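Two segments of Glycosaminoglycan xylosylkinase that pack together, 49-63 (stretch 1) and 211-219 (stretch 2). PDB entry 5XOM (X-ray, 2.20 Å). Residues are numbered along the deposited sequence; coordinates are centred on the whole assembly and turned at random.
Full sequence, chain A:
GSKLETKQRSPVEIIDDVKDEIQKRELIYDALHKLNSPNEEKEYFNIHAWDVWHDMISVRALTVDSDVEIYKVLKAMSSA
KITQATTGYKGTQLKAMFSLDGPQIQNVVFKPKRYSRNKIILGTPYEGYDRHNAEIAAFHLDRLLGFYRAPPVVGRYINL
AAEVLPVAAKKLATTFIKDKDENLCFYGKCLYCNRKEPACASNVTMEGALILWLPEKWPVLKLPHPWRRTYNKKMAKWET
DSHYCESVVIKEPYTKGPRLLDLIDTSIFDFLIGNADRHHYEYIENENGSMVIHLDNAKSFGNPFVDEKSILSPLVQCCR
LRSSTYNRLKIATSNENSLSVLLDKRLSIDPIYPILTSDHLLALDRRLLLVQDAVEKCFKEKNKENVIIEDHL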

# COMPACT_ATOMS: atom_id res chain seq x y z
N ALA A 49 -13.93 -3.63 1.89
CA ALA A 49 -12.95 -3.64 2.97
C ALA A 49 -12.68 -5.05 3.49
O ALA A 49 -11.53 -5.38 3.83
CB ALA A 49 -13.41 -2.73 4.10
N TRP A 50 -13.70 -5.90 3.58
CA TRP A 50 -13.43 -7.23 4.13
C TRP A 50 -12.53 -8.04 3.20
O TRP A 50 -11.76 -8.88 3.68
CB TRP A 50 -14.72 -7.99 4.42
CG TRP A 50 -15.73 -7.32 5.32
CD1 TRP A 50 -17.09 -7.52 5.31
CD2 TRP A 50 -15.49 -6.35 6.36
NE1 TRP A 50 -17.70 -6.75 6.27
CE2 TRP A 50 -16.74 -6.01 6.93
CE3 TRP A 50 -14.34 -5.73 6.87
CZ2 TRP A 50 -16.88 -5.10 7.97
CZ3 TRP A 50 -14.48 -4.81 7.90
CH2 TRP A 50 -15.73 -4.51 8.44
N ASP A 51 -12.58 -7.77 1.89
CA ASP A 51 -11.64 -8.42 0.98
C ASP A 51 -10.23 -7.86 1.15
O ASP A 51 -9.25 -8.60 1.05
CB ASP A 51 -12.12 -8.26 -0.46
CG ASP A 51 -13.34 -9.11 -0.77
OD1 ASP A 51 -13.42 -10.26 -0.28
OD2 ASP A 51 -14.21 -8.63 -1.52
N VAL A 52 -10.12 -6.55 1.40
CA VAL A 52 -8.81 -5.96 1.70
C VAL A 52 -8.19 -6.65 2.91
O VAL A 52 -6.98 -6.94 2.92
CB VAL A 52 -8.95 -4.45 1.92
CG1 VAL A 52 -7.60 -3.85 2.33
CG2 VAL A 52 -9.48 -3.78 0.66
N TRP A 53 -8.99 -6.91 3.94
CA TRP A 53 -8.50 -7.61 5.13
C TRP A 53 -8.07 -9.03 4.80
O TRP A 53 -6.98 -9.46 5.19
CB TRP A 53 -9.60 -7.60 6.21
CG TRP A 53 -9.39 -8.51 7.41
CD1 TRP A 53 -10.31 -9.35 7.97
CD2 TRP A 53 -8.20 -8.63 8.22
NE1 TRP A 53 -9.77 -10.00 9.06
CE2 TRP A 53 -8.48 -9.57 9.23
CE3 TRP A 53 -6.93 -8.04 8.18
CZ2 TRP A 53 -7.54 -9.93 10.20
CZ3 TRP A 53 -5.99 -8.40 9.14
CH2 TRP A 53 -6.31 -9.34 10.13
N HIS A 54 -8.90 -9.77 4.07
CA HIS A 54 -8.57 -11.17 3.79
C HIS A 54 -7.32 -11.29 2.92
O HIS A 54 -6.55 -12.23 3.08
CB HIS A 54 -9.75 -11.86 3.11
CG HIS A 54 -10.93 -12.08 4.01
ND1 HIS A 54 -11.87 -13.06 3.78
CD2 HIS A 54 -11.31 -11.45 5.14
CE1 HIS A 54 -12.78 -13.02 4.73
NE2 HIS A 54 -12.47 -12.05 5.57
N ASP A 55 -7.10 -10.34 2.01
CA ASP A 55 -5.99 -10.43 1.07
C ASP A 55 -4.68 -9.86 1.59
O ASP A 55 -3.63 -10.13 0.98
CB ASP A 55 -6.33 -9.69 -0.24
CG ASP A 55 -7.46 -10.35 -1.00
OD1 ASP A 55 -7.69 -11.56 -0.81
OD2 ASP A 55 -8.11 -9.64 -1.80
N MET A 56 -4.68 -9.09 2.68
CA MET A 56 -3.43 -8.49 3.12
C MET A 56 -2.61 -9.42 4.02
O MET A 56 -1.42 -9.17 4.21
CB MET A 56 -3.68 -7.15 3.85
CG MET A 56 -4.14 -7.25 5.29
SD MET A 56 -4.12 -5.66 6.17
CE MET A 56 -5.20 -4.65 5.15
N ILE A 57 -3.20 -10.50 4.52
CA ILE A 57 -2.51 -11.38 5.46
C ILE A 57 -1.55 -12.30 4.71
O ILE A 57 -1.93 -12.92 3.70
CB ILE A 57 -3.51 -12.18 6.29
CG1 ILE A 57 -4.40 -11.25 7.10
CG2 ILE A 57 -2.78 -13.16 7.22
CD1 ILE A 57 -5.59 -11.94 7.70
N SER A 58 -0.32 -12.39 5.20
CA SER A 58 0.62 -13.44 4.84
C SER A 58 1.20 -14.02 6.13
O SER A 58 0.94 -13.52 7.22
CB SER A 58 1.74 -12.91 3.92
OG SER A 58 2.39 -11.80 4.51
N VAL A 59 2.00 -15.08 6.00
CA VAL A 59 2.41 -15.81 7.19
C VAL A 59 3.36 -15.00 8.06
O VAL A 59 3.51 -15.30 9.25
CB VAL A 59 3.03 -17.17 6.81
CG1 VAL A 59 4.50 -17.01 6.42
CG2 VAL A 59 2.88 -18.16 7.96
N ARG A 60 3.98 -13.95 7.52
CA ARG A 60 4.87 -13.10 8.29
C ARG A 60 4.34 -11.68 8.48
O ARG A 60 5.09 -10.81 8.94
CB ARG A 60 6.25 -13.05 7.63
CG ARG A 60 7.02 -14.38 7.71
CD ARG A 60 7.15 -14.85 9.17
NE ARG A 60 7.80 -13.86 10.02
CZ ARG A 60 8.13 -14.07 11.29
NH1 ARG A 60 7.90 -15.22 11.91
NH2 ARG A 60 8.72 -13.09 11.97
N ALA A 61 3.07 -11.43 8.19
CA ALA A 61 2.50 -10.10 8.41
C ALA A 61 0.99 -10.17 8.37
O ALA A 61 0.41 -10.60 7.36
CB ALA A 61 3.01 -9.10 7.36
N LEU A 62 0.34 -9.74 9.45
CA LEU A 62 -1.11 -9.62 9.44
C LEU A 62 -1.57 -8.32 8.80
O LEU A 62 -2.62 -8.29 8.15
CB LEU A 62 -1.68 -9.73 10.86
CG LEU A 62 -1.64 -11.09 11.56
CD1 LEU A 62 -2.39 -10.99 12.90
CD2 LEU A 62 -2.21 -12.21 10.68
N THR A 63 -0.79 -7.25 8.94
CA THR A 63 -1.13 -5.95 8.37
C THR A 63 0.07 -5.43 7.58
O THR A 63 1.17 -5.99 7.63
CB THR A 63 -1.54 -4.95 9.45
OG1 THR A 63 -0.47 -4.81 10.40
CG2 THR A 63 -2.79 -5.42 10.18
N ILE A 211 -12.18 -5.83 17.58
CA ILE A 211 -10.99 -6.50 17.05
C ILE A 211 -11.44 -7.51 16.00
O ILE A 211 -12.27 -8.38 16.28
CB ILE A 211 -10.20 -7.22 18.16
CG1 ILE A 211 -9.81 -6.23 19.27
CG2 ILE A 211 -8.93 -7.87 17.57
CD1 ILE A 211 -10.71 -6.30 20.49
N LEU A 212 -10.87 -7.40 14.79
CA LEU A 212 -11.23 -8.29 13.69
C LEU A 212 -10.82 -9.73 13.95
O LEU A 212 -9.69 -10.02 14.38
CB LEU A 212 -10.56 -7.85 12.39
CG LEU A 212 -11.09 -6.66 11.61
CD1 LEU A 212 -10.22 -6.47 10.38
CD2 LEU A 212 -12.54 -6.88 11.21
N TRP A 213 -11.73 -10.64 13.63
CA TRP A 213 -11.37 -12.04 13.49
C TRP A 213 -10.40 -12.24 12.34
O TRP A 213 -10.54 -11.62 11.28
CB TRP A 213 -12.60 -12.89 13.21
CG TRP A 213 -13.36 -13.29 14.39
CD1 TRP A 213 -13.39 -12.63 15.58
CD2 TRP A 213 -14.19 -14.43 14.52
NE1 TRP A 213 -14.22 -13.31 16.45
CE2 TRP A 213 -14.72 -14.41 15.83
CE3 TRP A 213 -14.55 -15.46 13.66
CZ2 TRP A 213 -15.58 -15.39 16.29
CZ3 TRP A 213 -15.41 -16.43 14.13
CH2 TRP A 213 -15.92 -16.40 15.43
N LEU A 214 -9.45 -13.14 12.53
CA LEU A 214 -8.68 -13.65 11.41
C LEU A 214 -9.59 -14.51 10.52
O LEU A 214 -10.47 -15.21 11.03
CB LEU A 214 -7.49 -14.47 11.90
CG LEU A 214 -6.21 -13.70 12.25
CD1 LEU A 214 -6.43 -12.72 13.40
CD2 LEU A 214 -5.10 -14.67 12.59
N PRO A 215 -9.40 -14.47 9.21
CA PRO A 215 -10.21 -15.33 8.34
C PRO A 215 -9.92 -16.80 8.58
O PRO A 215 -8.89 -17.17 9.15
CB PRO A 215 -9.80 -14.90 6.92
CG PRO A 215 -8.55 -14.12 7.08
CD PRO A 215 -8.56 -13.54 8.45
N GLU A 216 -10.85 -17.64 8.13
CA GLU A 216 -10.75 -19.08 8.37
C GLU A 216 -9.50 -19.68 7.74
O GLU A 216 -8.96 -20.66 8.24
CB GLU A 216 -12.00 -19.78 7.84
CG GLU A 216 -12.95 -20.25 8.93
CD GLU A 216 -14.19 -20.91 8.37
OE1 GLU A 216 -15.25 -20.83 9.02
OE2 GLU A 216 -14.09 -21.50 7.27
N LYS A 217 -9.04 -19.10 6.63
CA LYS A 217 -7.82 -19.56 5.96
C LYS A 217 -6.60 -19.49 6.87
O LYS A 217 -5.59 -20.16 6.59
CB LYS A 217 -7.63 -18.74 4.68
CG LYS A 217 -6.26 -18.78 4.03
CD LYS A 217 -6.32 -18.07 2.68
CE LYS A 217 -4.95 -17.66 2.17
NZ LYS A 217 -4.97 -16.25 1.70
N TRP A 218 -6.66 -18.74 7.97
CA TRP A 218 -5.53 -18.55 8.88
C TRP A 218 -5.89 -19.04 10.28
O TRP A 218 -6.15 -18.24 11.19
CB TRP A 218 -5.12 -17.08 8.92
CG TRP A 218 -4.62 -16.61 7.61
CD1 TRP A 218 -5.30 -15.88 6.68
CD2 TRP A 218 -3.32 -16.86 7.06
NE1 TRP A 218 -4.50 -15.65 5.58
CE2 TRP A 218 -3.28 -16.24 5.79
CE3 TRP A 218 -2.18 -17.53 7.52
CZ2 TRP A 218 -2.14 -16.27 4.98
CZ3 TRP A 218 -1.06 -17.57 6.71
CH2 TRP A 218 -1.05 -16.95 5.46
N PRO A 219 -5.94 -20.36 10.48
CA PRO A 219 -6.20 -20.88 11.82
C PRO A 219 -5.06 -20.57 12.77
O PRO A 219 -3.89 -20.45 12.38
CB PRO A 219 -6.35 -22.39 11.59
CG PRO A 219 -5.55 -22.65 10.36
CD PRO A 219 -5.71 -21.43 9.50
O HOH W 1 -4.22 -13.56 2.80

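A helix that includes 49-55, and the segment after it, pack against the end of a strand, 211-212, and the irregular chain beyond, burying 564 Å² in total. The stretches come closest in backbone terms where CA of His54 lies 6.4 Å from CA of Pro215. No backbone-to-backbone hydrogen bond joins them; side chains and one water do the work. The t rotamer of Trp53 (chi1 168°) carries the indole toward stretch 2, where Trp53 NE1 donates a hydrogen bond to the backbone O of Trp213 (2.9 Å, N-H...O angle 153°). The carbonyl lies near the ring plane, where an indole N-H points, so the ring faces stay free for apolar contact. Leu212 uses one of them: with chi1 m and chi2 t, Leu212 CD1 sits 3.5 Å from the centroid of the Trp53 five-membered ring and 4° off the normal, a nearly ideal CH-pi contact. Leu212 CD2 reaches CZ3 of Trp50 at 4.4 Å, so the one leucine touches two tryptophans a helical turn apart. Trp213 itself points its CB away, and contributes its carbonyl rather than its indole.

Pro215 follows, its CB directed toward the helix. Pro215 CB rests over the His54 ring, 4.0 Å from the centroid and 2° off the normal; the m rotamer of His54 brings the imidazole to it although the CA-to-CB bond points sideways. In the m,t conformation, Ile57 CD1 meets Pro215 CD at 3.5 Å. Ile57 CG2 lies over the Trp218 indole, 3.5 Å from the centroid of its five-membered ring, and Ile57 CD1 also approaches Trp218 CD1, at 4.1 Å. A type I turn runs from Pro215 to Trp218, closed by Trp218 N to Pro215 O (3.0 Å); the CA-to-CB bonds of both residues point toward stretch 1. In stretch 1, the type I turn from Ser58 to Ala61 includes Val59, whose CB is 4.1 Å from Trp218 CZ3. Leu214 starts away from stretch 1, but its m,p conformation returns Leu214 CD2 to within 4.2 Å of Leu62 CD2.

Water 1 serves the polar groups beside this apolar patch. The oxygen of water 1 lies 2.7 Å from His54 O and 2.5 Å from Ile57 O, donating to both, and accepts from Lys217 NZ (3.0 Å) and, weakly, from Trp218 NE1 (3.5 Å). The long Lys217 chain, t through chi3, is linked to stretch 1 through this water.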